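Local coordinates for extracellular protein containing a SCP domain (Bacillus anthracis, PDB 4IFA), which is of unknown function but is extracellular and pairs a CAP-associated N-terminal region with an SCP domain of the cysteine-rich secretory protein family, at residues Gln222-Leu227 and Val325-Lys330; Ala247-Gly252 and Gly280-Gln285; Ile251-Asp256 and Glu289-Gln294; Lys255-Asn260 and Phe331-Phe336. All blocks are in the same frame, centred on the assembly; numbering follows the deposited sequence.

Interaction 1 (Gln222-Leu227 and Val325-Lys330); sequences QQIFDL and VGVYDK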
loop_
_atom_site.group_PDB
_atom_site.type_symbol
_atom_site.label_atom_id
_atom_site.label_comp_id
_atom_site.label_asym_id
_atom_site.label_seq_id
_atom_site.Cartn_x
_atom_site.Cartn_y
_atom_site.Cartn_z
ATOM N N GLN A 222 -0.676 -10.269 0.621
ATOM C CA GLN A 222 0.753 -10.374 0.309
ATOM C C GLN A 222 1.400 -8.997 0.172
ATOM O O GLN A 222 2.515 -8.784 0.612
ATOM C CB GLN A 222 1.005 -11.206 -0.944
ATOM C CG GLN A 222 2.491 -11.391 -1.183
ATOM C CD GLN A 222 3.165 -12.239 -0.138
ATOM O OE1 GLN A 222 2.581 -13.198 0.374
ATOM N NE2 GLN A 222 4.414 -11.915 0.163
ATOM N N GLN A 223 0.700 -8.045 -0.410
ATOM C CA GLN A 223 1.257 -6.668 -0.509
ATOM C C GLN A 223 1.492 -6.108 0.894
ATOM O O GLN A 223 2.548 -5.543 1.171
ATOM C CB GLN A 223 0.368 -5.742 -1.322
ATOM C CG GLN A 223 0.255 -6.158 -2.776
ATOM C CD GLN A 223 -0.703 -5.329 -3.526
ATOM O OE1 GLN A 223 -1.012 -4.196 -3.200
ATOM N NE2 GLN A 223 -1.160 -5.894 -4.637
ATOM N N ILE A 224 0.522 -6.252 1.798
ATOM C CA ILE A 224 0.739 -5.761 3.151
ATOM C C ILE A 224 1.958 -6.450 3.754
ATOM O O ILE A 224 2.752 -5.811 4.469
ATOM C CB ILE A 224 -0.525 -5.943 4.045
ATOM C CG1 ILE A 224 -1.594 -4.942 3.627
ATOM C CG2 ILE A 224 -0.166 -5.787 5.552
ATOM C CD1 ILE A 224 -3.001 -5.238 4.230
ATOM N N PHE A 225 2.072 -7.756 3.607
ATOM C CA PHE A 225 3.235 -8.477 4.124
ATOM C C PHE A 225 4.572 -7.939 3.631
ATOM O O PHE A 225 5.442 -7.557 4.424
ATOM C CB PHE A 225 3.098 -9.972 3.859
ATOM C CG PHE A 225 4.295 -10.761 4.238
ATOM C CD1 PHE A 225 4.544 -11.113 5.580
ATOM C CD2 PHE A 225 5.211 -11.160 3.288
ATOM C CE1 PHE A 225 5.681 -11.841 5.931
ATOM C CE2 PHE A 225 6.343 -11.888 3.651
ATOM C CZ PHE A 225 6.566 -12.233 4.971
ATOM N N ASP A 226 4.728 -7.868 2.328
ATOM C CA ASP A 226 5.986 -7.381 1.770
ATOM C C ASP A 226 6.267 -5.929 2.164
ATOM O O ASP A 226 7.413 -5.576 2.471
ATOM C CB ASP A 226 5.966 -7.479 0.248
ATOM C CG ASP A 226 6.089 -8.872 -0.263
ATOM O OD1 ASP A 226 6.682 -9.736 0.407
ATOM O OD2 ASP A 226 5.633 -9.139 -1.420
ATOM N N LEU A 227 5.239 -5.076 2.143
ATOM C CA LEU A 227 5.441 -3.670 2.431
ATOM C C LEU A 227 5.715 -3.473 3.922
ATOM O O LEU A 227 6.364 -2.510 4.298
ATOM C CB LEU A 227 4.233 -2.868 1.914
ATOM C CG LEU A 227 4.040 -2.887 0.407
ATOM C CD1 LEU A 227 2.664 -2.259 0.061
ATOM C CD2 LEU A 227 5.187 -2.105 -0.236
ATOM N N VAL A 325 -1.342 -12.078 7.540
ATOM C CA VAL A 325 -2.251 -10.990 7.170
ATOM C C VAL A 325 -3.498 -11.639 6.613
ATOM O O VAL A 325 -3.408 -12.530 5.795
ATOM C CB VAL A 325 -1.639 -10.050 6.080
ATOM C CG1 VAL A 325 -2.543 -8.866 5.860
ATOM C CG2 VAL A 325 -0.204 -9.554 6.460
ATOM N N GLY A 326 -4.654 -11.131 7.028
ATOM C CA GLY A 326 -5.948 -11.634 6.542
ATOM C C GLY A 326 -6.837 -10.477 6.146
ATOM O O GLY A 326 -7.054 -9.559 6.932
ATOM N N VAL A 327 -7.393 -10.548 4.950
ATOM C CA VAL A 327 -8.232 -9.497 4.366
ATOM C C VAL A 327 -9.537 -10.120 3.905
ATOM O O VAL A 327 -9.544 -11.225 3.367
ATOM C CB VAL A 327 -7.505 -8.800 3.183
ATOM C CG1 VAL A 327 -8.409 -7.785 2.503
ATOM C CG2 VAL A 327 -6.147 -8.179 3.657
ATOM N N TYR A 328 -10.645 -9.427 4.193
ATOM C CA TYR A 328 -11.977 -9.834 3.773
ATOM C C TYR A 328 -12.687 -8.554 3.347
ATOM O O TYR A 328 -12.914 -7.664 4.164
ATOM C CB TYR A 328 -12.738 -10.542 4.895
ATOM C CG TYR A 328 -14.016 -11.174 4.449
ATOM C CD1 TYR A 328 -13.986 -12.405 3.832
ATOM C CD2 TYR A 328 -15.222 -10.526 4.612
ATOM C CE1 TYR A 328 -15.185 -13.027 3.400
ATOM C CE2 TYR A 328 -16.407 -11.126 4.202
ATOM C CZ TYR A 328 -16.368 -12.372 3.594
ATOM O OH TYR A 328 -17.553 -12.982 3.158
ATOM N N ASP A 329 -12.970 -8.439 2.051
ATOM C CA ASP A 329 -13.463 -7.199 1.457
ATOM C C ASP A 329 -12.503 -6.070 1.891
ATOM O O ASP A 329 -11.304 -6.204 1.678
ATOM C CB ASP A 329 -14.947 -6.954 1.788
ATOM C CG ASP A 329 -15.646 -5.981 0.799
ATOM O OD1 ASP A 329 -14.995 -5.334 -0.070
ATOM O OD2 ASP A 329 -16.898 -5.935 0.843
ATOM N N LYS A 330 -12.997 -4.995 2.492
ATOM C CA LYS A 330 -12.111 -3.919 2.937
ATOM C C LYS A 330 -11.851 -3.927 4.428
ATOM O O LYS A 330 -11.719 -2.882 5.033
ATOM C CB LYS A 330 -12.600 -2.543 2.414
ATOM C CG LYS A 330 -12.571 -2.487 0.865
ATOM C CD LYS A 330 -12.920 -1.113 0.370
ATOM C CE LYS A 330 -12.952 -1.087 -1.142
ATOM N NZ LYS A 330 -13.563 0.185 -1.646
#
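Ile224 has a first torsion of -72°, which turns CG1 back beside its own backbone nitrogen and leaves the CG2 methyl trans to that nitrogen; Val325, at -173°, sends CG1 away from its backbone nitrogen and keeps CG2 close to it. With both CB atoms already directed across the gap, the branched ends meet at a slant. Ile224 CG2 lies 3.9 Å from Val325 CG2 and equally near to Val325 CG1, so that one methyl sits against the fork of the valine. Val325 CG1 also reaches back to the isoleucine stem, 4.0 Å from Ile224 CB. Farther along the strand, the contact thins to a single methyl pair, Ile224 CD1 and Val327 CG2 at 4.3 Å. Phe225 contributes its base alone: its CB stands 4.2 Å from Val325 CG2, while the ring turns off to meet Trp242 edge-to-face. The axes of the short helix and strand segments run roughly antiparallel, at 146°, and are 8.4 Å apart at closest approach. Helix 210-234 thus covers one face of the sheet in the SCP domain, and Trp305 and Tyr332 also pack on Ile224. The polar residues of the helix work elsewhere: Gln223 bonds to Gln93 and Glu73, and Asp226 to Asn85, tying the helix to the N-terminal part of the chain. Across the contact itself no hydrogen bond forms, and the fit rests on the shape of the aliphatic branches. Such a buried joint between helix and sheet implies cohesion by dispersion and the hydrophobic effect, with little directional restraint.

Interaction 2 (Ala247-Gly252 and Gly280-Gln285); sequences ADVAIG and GKVGFQ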
loop_
_atom_site.group_PDB
_atom_site.type_symbol
_atom_site.label_atom_id
_atom_site.label_comp_id
_atom_site.label_asym_id
_atom_site.label_seq_id
_atom_site.Cartn_x
_atom_site.Cartn_y
_atom_site.Cartn_z
ATOM N N ALA A 247 -2.257 -16.277 9.304
ATOM C CA ALA A 247 -2.997 -15.578 8.282
ATOM C C ALA A 247 -4.448 -16.067 8.221
ATOM O O ALA A 247 -5.387 -15.246 8.101
ATOM C CB ALA A 247 -2.323 -15.702 6.944
ATOM N N ASP A 248 -4.650 -17.388 8.327
ATOM C CA ASP A 248 -6.018 -17.946 8.343
ATOM C C ASP A 248 -6.832 -17.410 9.521
ATOM O O ASP A 248 -8.038 -17.094 9.378
ATOM C CB ASP A 248 -5.957 -19.475 8.399
ATOM C CG ASP A 248 -5.347 -20.092 7.166
ATOM O OD1 ASP A 248 -5.304 -19.449 6.105
ATOM O OD2 ASP A 248 -4.939 -21.264 7.266
ATOM N N VAL A 249 -6.190 -17.274 10.682
ATOM C CA VAL A 249 -6.847 -16.666 11.858
ATOM C C VAL A 249 -7.226 -15.212 11.568
ATOM O O VAL A 249 -8.364 -14.804 11.831
ATOM C CB VAL A 249 -5.989 -16.771 13.118
ATOM C CG1 VAL A 249 -6.523 -15.911 14.241
ATOM C CG2 VAL A 249 -5.853 -18.266 13.550
ATOM N N ALA A 250 -6.303 -14.448 10.991
ATOM C CA ALA A 250 -6.548 -13.058 10.643
ATOM C C ALA A 250 -7.713 -12.899 9.644
ATOM O O ALA A 250 -8.523 -11.991 9.799
ATOM C CB ALA A 250 -5.290 -12.439 10.107
ATOM N N ILE A 251 -7.797 -13.769 8.639
ATOM C CA ILE A 251 -8.900 -13.741 7.675
ATOM C C ILE A 251 -10.239 -13.938 8.405
ATOM O O ILE A 251 -11.223 -13.240 8.157
ATOM C CB ILE A 251 -8.779 -14.827 6.628
ATOM C CG1 ILE A 251 -7.580 -14.605 5.703
ATOM C CG2 ILE A 251 -10.039 -14.914 5.769
ATOM C CD1 ILE A 251 -7.336 -15.771 4.742
ATOM N N GLY A 252 -10.264 -14.909 9.317
ATOM C CA GLY A 252 -11.479 -15.148 10.104
ATOM C C GLY A 252 -11.925 -13.937 10.909
ATOM O O GLY A 252 -13.115 -13.651 11.026
ATOM N N GLY A 280 -7.042 -21.506 16.021
ATOM C CA GLY A 280 -6.411 -21.777 14.725
ATOM C C GLY A 280 -5.148 -22.619 14.824
ATOM O O GLY A 280 -4.444 -22.775 13.837
ATOM N N LYS A 281 -4.883 -23.149 16.011
ATOM C CA LYS A 281 -3.735 -24.018 16.300
ATOM C C LYS A 281 -2.378 -23.311 16.253
ATOM O O LYS A 281 -1.335 -23.955 16.040
ATOM C CB LYS A 281 -3.732 -25.270 15.396
ATOM C CG LYS A 281 -5.037 -26.058 15.370
ATOM C CD LYS A 281 -5.480 -26.507 16.766
ATOM C CE LYS A 281 -6.539 -27.632 16.734
ATOM N NZ LYS A 281 -7.801 -27.246 16.023
ATOM N N VAL A 282 -2.381 -22.007 16.504
ATOM C CA VAL A 282 -1.144 -21.232 16.511
ATOM C C VAL A 282 -0.589 -21.079 17.928
ATOM O O VAL A 282 -1.191 -20.410 18.774
ATOM C CB VAL A 282 -1.365 -19.820 15.929
ATOM C CG1 VAL A 282 -0.046 -19.041 15.883
ATOM C CG2 VAL A 282 -1.960 -19.933 14.549
ATOM N N GLY A 283 0.595 -21.639 18.159
ATOM C CA GLY A 283 1.293 -21.460 19.423
ATOM C C GLY A 283 2.169 -20.233 19.279
ATOM O O GLY A 283 2.661 -19.949 18.196
ATOM N N PHE A 284 2.338 -19.473 20.346
ATOM C CA PHE A 284 3.147 -18.270 20.254
ATOM C C PHE A 284 3.637 -17.856 21.638
ATOM O O PHE A 284 2.994 -18.147 22.646
ATOM C CB PHE A 284 2.304 -17.151 19.575
ATOM C CG PHE A 284 1.024 -16.857 20.291
ATOM C CD1 PHE A 284 0.963 -15.861 21.233
ATOM C CD2 PHE A 284 -0.116 -17.620 20.051
ATOM C CE1 PHE A 284 -0.208 -15.588 21.906
ATOM C CE2 PHE A 284 -1.291 -17.366 20.736
ATOM C CZ PHE A 284 -1.326 -16.346 21.676
ATOM N N GLN A 285 4.783 -17.172 21.651
ATOM C CA GLN A 285 5.364 -16.595 22.849
ATOM C C GLN A 285 4.761 -15.232 23.089
ATOM O O GLN A 285 4.649 -14.788 24.215
ATOM C CB GLN A 285 6.877 -16.439 22.644
ATOM C CG GLN A 285 7.602 -17.765 22.545
ATOM C CD GLN A 285 9.066 -17.588 22.242
ATOM O OE1 GLN A 285 9.646 -16.548 22.551
ATOM N NE2 GLN A 285 9.699 -18.645 21.748
#
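Val249 meets Gly280 and Val282 through one methyl, CG2, and every contact between Ala247-Gly252 and Gly280-Gln285 is of the apolar kind. The closest is a methyl on backbone: Val249 CG2 rests 3.7 Å from Gly280 CA, where no side chain intervenes and the chain can come right up to the helix. A looser methyl pair follows, Val249 CG2 and Val282 CG2 being 4.4 Å apart. The valine torsion of 168° explains the choice of branch, since it places CG2 beside the backbone nitrogen on the loop side, whereas CG1 goes toward the sheet and Asn335. Leu277 and Arg276, from the helix just before the loop, add to the packing on Val249, and Leu277 touches Val282 as well.

Hydrogen bonding belongs to the framework on each side. Within helix 244-260, Ile251 N bonds to Ala247 O at 2.9 Å. Helix 273-279 closes with a Schellman motif in which Lys281, with positive phi (69°), is the C-prime residue and Val282 N turns back to Leu277 O. That reversal carries the Lys281 side chain away from helix 244-260 and directs the CB of Val282 toward it. Further on, Gln285 bonds to Arg338 as the chain enters strand 286-293.

The contact therefore joins a helix terminus to the flank of the helix covering the sheet. With no hydrogen bond or charge pair across it and a small buried surface, its chemistry implies a light hydrophobic seam whose course is set by the backbone of the capped turn.

Interaction 3 (Ile251-Asp256 and Glu289-Gln294); sequences IGHSKD and ENIAAQ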
loop_
_atom_site.group_PDB
_atom_site.type_symbol
_atom_site.label_atom_id
_atom_site.label_comp_id
_atom_site.label_asym_id
_atom_site.label_seq_id
_atom_site.Cartn_x
_atom_site.Cartn_y
_atom_site.Cartn_z
ATOM N N ILE A 251 -7.797 -13.769 8.639
ATOM C CA ILE A 251 -8.900 -13.741 7.675
ATOM C C ILE A 251 -10.239 -13.938 8.405
ATOM O O ILE A 251 -11.223 -13.240 8.157
ATOM C CB ILE A 251 -8.779 -14.827 6.628
ATOM C CG1 ILE A 251 -7.580 -14.605 5.703
ATOM C CG2 ILE A 251 -10.039 -14.914 5.769
ATOM C CD1 ILE A 251 -7.336 -15.771 4.742
ATOM N N GLY A 252 -10.264 -14.909 9.317
ATOM C CA GLY A 252 -11.479 -15.148 10.104
ATOM C C GLY A 252 -11.925 -13.937 10.909
ATOM O O GLY A 252 -13.115 -13.651 11.026
ATOM N N HIS A 253 -10.974 -13.198 11.463
ATOM C CA HIS A 253 -11.309 -11.994 12.221
ATOM C C HIS A 253 -11.863 -10.902 11.315
ATOM O O HIS A 253 -12.848 -10.223 11.656
ATOM C CB HIS A 253 -10.134 -11.529 13.058
ATOM C CG HIS A 253 -10.502 -10.463 14.024
ATOM N ND1 HIS A 253 -11.495 -10.638 14.963
ATOM C CD2 HIS A 253 -10.096 -9.182 14.141
ATOM C CE1 HIS A 253 -11.642 -9.523 15.648
ATOM N NE2 HIS A 253 -10.801 -8.628 15.183
ATOM N N SER A 254 -11.200 -10.680 10.185
ATOM C CA SER A 254 -11.689 -9.685 9.234
ATOM C C SER A 254 -13.132 -9.986 8.794
ATOM O O SER A 254 -13.987 -9.090 8.720
ATOM C CB SER A 254 -10.771 -9.655 8.014
ATOM O OG SER A 254 -9.526 -9.038 8.363
ATOM N N LYS A 255 -13.411 -11.265 8.529
ATOM C CA LYS A 255 -14.746 -11.703 8.116
ATOM C C LYS A 255 -15.768 -11.504 9.242
ATOM O O LYS A 255 -16.896 -11.057 9.000
ATOM C CB LYS A 255 -14.712 -13.160 7.667
ATOM C CG LYS A 255 -16.070 -13.733 7.255
ATOM C CD LYS A 255 -15.887 -15.087 6.626
ATOM C CE LYS A 255 -17.171 -15.916 6.621
ATOM N NZ LYS A 255 -18.357 -15.273 6.089
ATOM N N ASP A 256 -15.375 -11.822 10.469
ATOM C CA ASP A 256 -16.265 -11.661 11.637
ATOM C C ASP A 256 -16.649 -10.185 11.815
ATOM O O ASP A 256 -17.815 -9.836 12.011
ATOM C CB ASP A 256 -15.554 -12.229 12.860
ATOM C CG ASP A 256 -16.379 -12.176 14.120
ATOM O OD1 ASP A 256 -17.626 -12.307 14.033
ATOM O OD2 ASP A 256 -15.769 -12.048 15.206
ATOM N N GLU A 289 -1.875 -7.335 17.201
ATOM C CA GLU A 289 -2.811 -7.184 16.089
ATOM C C GLU A 289 -3.009 -5.745 15.665
ATOM O O GLU A 289 -3.163 -4.884 16.512
ATOM C CB GLU A 289 -4.177 -7.731 16.489
ATOM C CG GLU A 289 -5.329 -7.487 15.506
ATOM C CD GLU A 289 -6.560 -8.260 15.932
ATOM O OE1 GLU A 289 -7.329 -7.748 16.787
ATOM O OE2 GLU A 289 -6.720 -9.383 15.430
ATOM N N ASN A 290 -3.050 -5.531 14.341
ATOM C CA ASN A 290 -3.504 -4.271 13.784
ATOM C C ASN A 290 -4.734 -4.575 12.923
ATOM O O ASN A 290 -4.707 -5.490 12.119
ATOM C CB ASN A 290 -2.455 -3.583 12.888
ATOM C CG ASN A 290 -1.315 -3.003 13.656
ATOM O OD1 ASN A 290 -1.439 -2.687 14.840
ATOM N ND2 ASN A 290 -0.177 -2.781 12.966
ATOM N N ILE A 291 -5.767 -3.755 13.067
ATOM C CA ILE A 291 -6.992 -3.851 12.282
ATOM C C ILE A 291 -7.279 -2.525 11.578
ATOM O O ILE A 291 -6.917 -1.447 12.050
ATOM C CB ILE A 291 -8.241 -4.326 13.121
ATOM C CG1 ILE A 291 -8.374 -3.525 14.404
ATOM C CG2 ILE A 291 -8.133 -5.838 13.400
ATOM C CD1 ILE A 291 -9.675 -3.865 15.204
ATOM N N ALA A 292 -7.888 -2.635 10.390
ATOM C CA ALA A 292 -8.293 -1.485 9.589
ATOM C C ALA A 292 -9.521 -1.829 8.788
ATOM O O ALA A 292 -9.738 -2.979 8.420
ATOM C CB ALA A 292 -7.179 -1.117 8.604
ATOM N N ALA A 293 -10.335 -0.824 8.521
ATOM C CA ALA A 293 -11.517 -1.009 7.691
ATOM C C ALA A 293 -11.769 0.185 6.774
ATOM O O ALA A 293 -11.649 1.335 7.161
ATOM C CB ALA A 293 -12.773 -1.238 8.557
ATOM N N GLN A 294 -12.156 -0.148 5.547
ATOM C CA GLN A 294 -12.634 0.799 4.529
ATOM C C GLN A 294 -11.603 1.501 3.670
ATOM O O GLN A 294 -11.957 2.147 2.685
ATOM C CB GLN A 294 -13.674 1.800 5.073
ATOM C CG GLN A 294 -14.850 1.113 5.815
ATOM C CD GLN A 294 -15.538 0.050 4.968
ATOM O OE1 GLN A 294 -15.611 0.174 3.743
ATOM N NE2 GLN A 294 -16.099 -0.966 5.619
#
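His253 and Glu289 face each other from a regular helical turn and an extended strand, the helix lying over the sheet face from which Glu289 and Ile291 both point toward it. A first torsion of -170° carries the His253 imidazole out over the strand, and the extended Glu289 chain reaches up to meet it. Their side chains cross at about a right angle, yet ring and carboxylate planes differ by a mere 13°. The nearest approach is His253 CD2 to Glu289 OE2, 3.6 Å, and no hydrogen bond links the two. At the ring edge, close to its plane, Ile291 CG2 lies 3.9 Å from His253 CD2. His253 NE2 instead gives its hydrogen to Ser264 O, which fixes the rotation of the ring. Glu289 belongs to the Gly-Glu-Asn-Ile sequence characteristic of CAP domains; both its carboxylate oxygens are held, OE2 in a salt bridge with Arg276 and OE1 in a hydrogen bond with His265 ND1 that is consistent with the histidine-glutamate cluster lining the central cavity in relatives. Strand 286-293 in turn is paired with strand 331-338 through backbone bonds of Asn290 with Gln334 and of Ala292 with Tyr332.

Interaction 4 (Lys255-Asn260 and Phe331-Phe336); sequences KDMKDN and FYTQNF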
loop_
_atom_site.group_PDB
_atom_site.type_symbol
_atom_site.label_atom_id
_atom_site.label_comp_id
_atom_site.label_asym_id
_atom_site.label_seq_id
_atom_site.Cartn_x
_atom_site.Cartn_y
_atom_site.Cartn_z
ATOM N N LYS A 255 -13.411 -11.265 8.529
ATOM C CA LYS A 255 -14.746 -11.703 8.116
ATOM C C LYS A 255 -15.768 -11.504 9.242
ATOM O O LYS A 255 -16.896 -11.057 9.000
ATOM C CB LYS A 255 -14.712 -13.160 7.667
ATOM C CG LYS A 255 -16.070 -13.733 7.255
ATOM C CD LYS A 255 -15.887 -15.087 6.626
ATOM C CE LYS A 255 -17.171 -15.916 6.621
ATOM N NZ LYS A 255 -18.357 -15.273 6.089
ATOM N N ASP A 256 -15.375 -11.822 10.469
ATOM C CA ASP A 256 -16.265 -11.661 11.637
ATOM C C ASP A 256 -16.649 -10.185 11.815
ATOM O O ASP A 256 -17.815 -9.836 12.011
ATOM C CB ASP A 256 -15.554 -12.229 12.860
ATOM C CG ASP A 256 -16.379 -12.176 14.120
ATOM O OD1 ASP A 256 -17.626 -12.307 14.033
ATOM O OD2 ASP A 256 -15.769 -12.048 15.206
HETATM N N MSE A 257 -15.671 -9.292 11.690
HETATM C CA MSE A 257 -15.953 -7.843 11.800
HETATM C C MSE A 257 -16.927 -7.344 10.743
HETATM O O MSE A 257 -17.847 -6.586 11.041
HETATM C CB MSE A 257 -14.658 -7.029 11.748
HETATM C CG MSE A 257 -13.788 -7.180 12.988
HETATM SE SE MSE A 257 -12.265 -5.949 13.009
HETATM C CE MSE A 257 -11.272 -6.749 11.567
ATOM N N LYS A 258 -16.725 -7.788 9.514
ATOM C CA LYS A 258 -17.585 -7.386 8.390
ATOM C C LYS A 258 -18.980 -7.941 8.599
ATOM O O LYS A 258 -19.985 -7.209 8.549
ATOM C CB LYS A 258 -17.001 -7.958 7.092
ATOM C CG LYS A 258 -17.855 -7.869 5.792
ATOM C CD LYS A 258 -17.835 -6.551 5.163
ATOM C CE LYS A 258 -18.763 -6.454 3.932
ATOM N NZ LYS A 258 -18.309 -7.347 2.828
ATOM N N ASP A 259 -19.054 -9.239 8.869
ATOM C CA ASP A 259 -20.363 -9.912 8.992
ATOM C C ASP A 259 -21.192 -9.434 10.193
ATOM O O ASP A 259 -22.420 -9.251 10.089
ATOM C CB ASP A 259 -20.171 -11.417 9.139
ATOM C CG ASP A 259 -19.742 -12.125 7.843
ATOM O OD1 ASP A 259 -19.742 -11.518 6.760
ATOM O OD2 ASP A 259 -19.436 -13.353 7.962
ATOM N N ASN A 260 -20.528 -9.192 11.320
ATOM C CA ASN A 260 -21.198 -8.823 12.562
ATOM C C ASN A 260 -21.134 -7.366 12.965
ATOM O O ASN A 260 -21.469 -7.001 14.095
ATOM C CB ASN A 260 -20.717 -9.819 13.648
ATOM C CG ASN A 260 -21.185 -11.228 13.347
ATOM O OD1 ASN A 260 -22.377 -11.462 13.179
ATOM N ND2 ASN A 260 -20.237 -12.162 13.202
ATOM N N PHE A 331 -11.757 -5.137 5.017
ATOM C CA PHE A 331 -11.361 -5.322 6.403
ATOM C C PHE A 331 -10.001 -6.006 6.336
ATOM O O PHE A 331 -9.860 -7.065 5.719
ATOM C CB PHE A 331 -12.409 -6.159 7.186
ATOM C CG PHE A 331 -13.652 -5.395 7.533
ATOM C CD1 PHE A 331 -13.856 -4.902 8.824
ATOM C CD2 PHE A 331 -14.564 -5.068 6.542
ATOM C CE1 PHE A 331 -14.960 -4.143 9.103
ATOM C CE2 PHE A 331 -15.690 -4.322 6.839
ATOM C CZ PHE A 331 -15.847 -3.857 8.118
ATOM N N TYR A 332 -9.027 -5.383 6.980
ATOM C CA TYR A 332 -7.630 -5.786 6.940
ATOM C C TYR A 332 -7.103 -6.039 8.325
ATOM O O TYR A 332 -7.250 -5.198 9.225
ATOM C CB TYR A 332 -6.785 -4.628 6.347
ATOM C CG TYR A 332 -7.314 -4.032 5.046
ATOM C CD1 TYR A 332 -6.853 -4.482 3.805
ATOM C CD2 TYR A 332 -8.235 -3.003 5.054
ATOM C CE1 TYR A 332 -7.293 -3.944 2.629
ATOM C CE2 TYR A 332 -8.702 -2.458 3.846
ATOM C CZ TYR A 332 -8.225 -2.923 2.646
ATOM O OH TYR A 332 -8.684 -2.398 1.456
ATOM N N THR A 333 -6.525 -7.235 8.536
ATOM C CA THR A 333 -5.984 -7.611 9.828
ATOM C C THR A 333 -4.573 -8.159 9.718
ATOM O O THR A 333 -4.322 -9.077 8.948
ATOM C CB THR A 333 -6.868 -8.715 10.480
ATOM O OG1 THR A 333 -8.199 -8.220 10.686
ATOM C CG2 THR A 333 -6.340 -9.193 11.822
ATOM N N GLN A 334 -3.673 -7.588 10.514
ATOM C CA GLN A 334 -2.335 -8.143 10.725
ATOM C C GLN A 334 -2.329 -8.838 12.066
ATOM O O GLN A 334 -2.703 -8.224 13.081
ATOM C CB GLN A 334 -1.272 -7.045 10.789
ATOM C CG GLN A 334 -0.958 -6.353 9.487
ATOM C CD GLN A 334 0.045 -5.221 9.653
ATOM O OE1 GLN A 334 -0.054 -4.412 10.579
ATOM N NE2 GLN A 334 1.050 -5.164 8.758
ATOM N N ASN A 335 -1.835 -10.078 12.094
ATOM C CA ASN A 335 -1.565 -10.780 13.342
ATOM C C ASN A 335 -0.066 -11.094 13.366
ATOM O O ASN A 335 0.473 -11.838 12.540
ATOM C CB ASN A 335 -2.432 -12.024 13.550
ATOM C CG ASN A 335 -3.867 -11.706 13.942
ATOM O OD1 ASN A 335 -4.262 -10.521 14.188
ATOM N ND2 ASN A 335 -4.675 -12.750 13.996
ATOM N N PHE A 336 0.619 -10.485 14.332
ATOM C CA PHE A 336 2.049 -10.626 14.532
ATOM C C PHE A 336 2.260 -11.671 15.615
ATOM O O PHE A 336 1.518 -11.712 16.603
ATOM C CB PHE A 336 2.658 -9.299 15.052
ATOM C CG PHE A 336 2.547 -8.125 14.122
ATOM C CD1 PHE A 336 3.604 -7.812 13.287
ATOM C CD2 PHE A 336 1.415 -7.327 14.107
ATOM C CE1 PHE A 336 3.530 -6.732 12.437
ATOM C CE2 PHE A 336 1.314 -6.257 13.236
ATOM C CZ PHE A 336 2.386 -5.964 12.408
#
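Phe331 presents one face of its ring to Lys258, whose side chain runs across it at about a right angle. Lys258 CB stands 4.1 Å from the ring centroid and 23° off the ring normal, a CH-pi contact, while Lys258 CA lies over the same face nearer the rim. The lysine then bends at its second torsion (79°), and this brings Lys258 CD down to 3.5 Å from Phe331 CE2. Methylenes thus cover the aromatic surface, and the ammonium end passes on to a salt bridge with Asp329, in the turn just before the strand.

Met257, present as selenomethionine, meets the CD1/CE1 side of the ring at a slant, on the same side of its plane as Lys258, its CB 3.7 Å from Phe331 CD1. Beyond CB the Met257 chain heads along the strand and bends near its end, so that the CE methyl comes 3.5 Å from Thr333 OG1. That oxygen has its polar partner in Ser254 OG, one turn earlier in the helix, and the methyl adds apolar cover to this buried pair.

Along the helix, Lys255 NZ and Asp259 OD2 form a salt bridge of 2.9 Å. A bound di(hydroxyethyl)ether, probably from crystallisation, sits about 3 Å from the side chain of Phe331. The axes of the two short segments are 8.6 Å apart and roughly antiparallel (150°); helix 244-260 forms one outer layer over the sheet in the alpha-beta-alpha sandwich typical of CAP domains.

Interactions 3 and 4 lie on the same side of the sheet with centres only 2 Å apart, for they share helix 244-260 and use neighbouring strands; Ser254 OG of interaction 3 bonds to Thr333 OG1 of interaction 4 (2.8 Å). Interaction 2 continues along that helix, 12 Å from interaction 4. Interaction 1 covers the other face, completing the three layers, and the strand pairing of Gly326 N with Thr333 O (2.8 Å) connects it to interaction 4, as does the ion pair of Asp329 with Lys258. Toward the probable CAP cavity, interaction 3 contributes Glu289, which with His265 probably belongs to its lining.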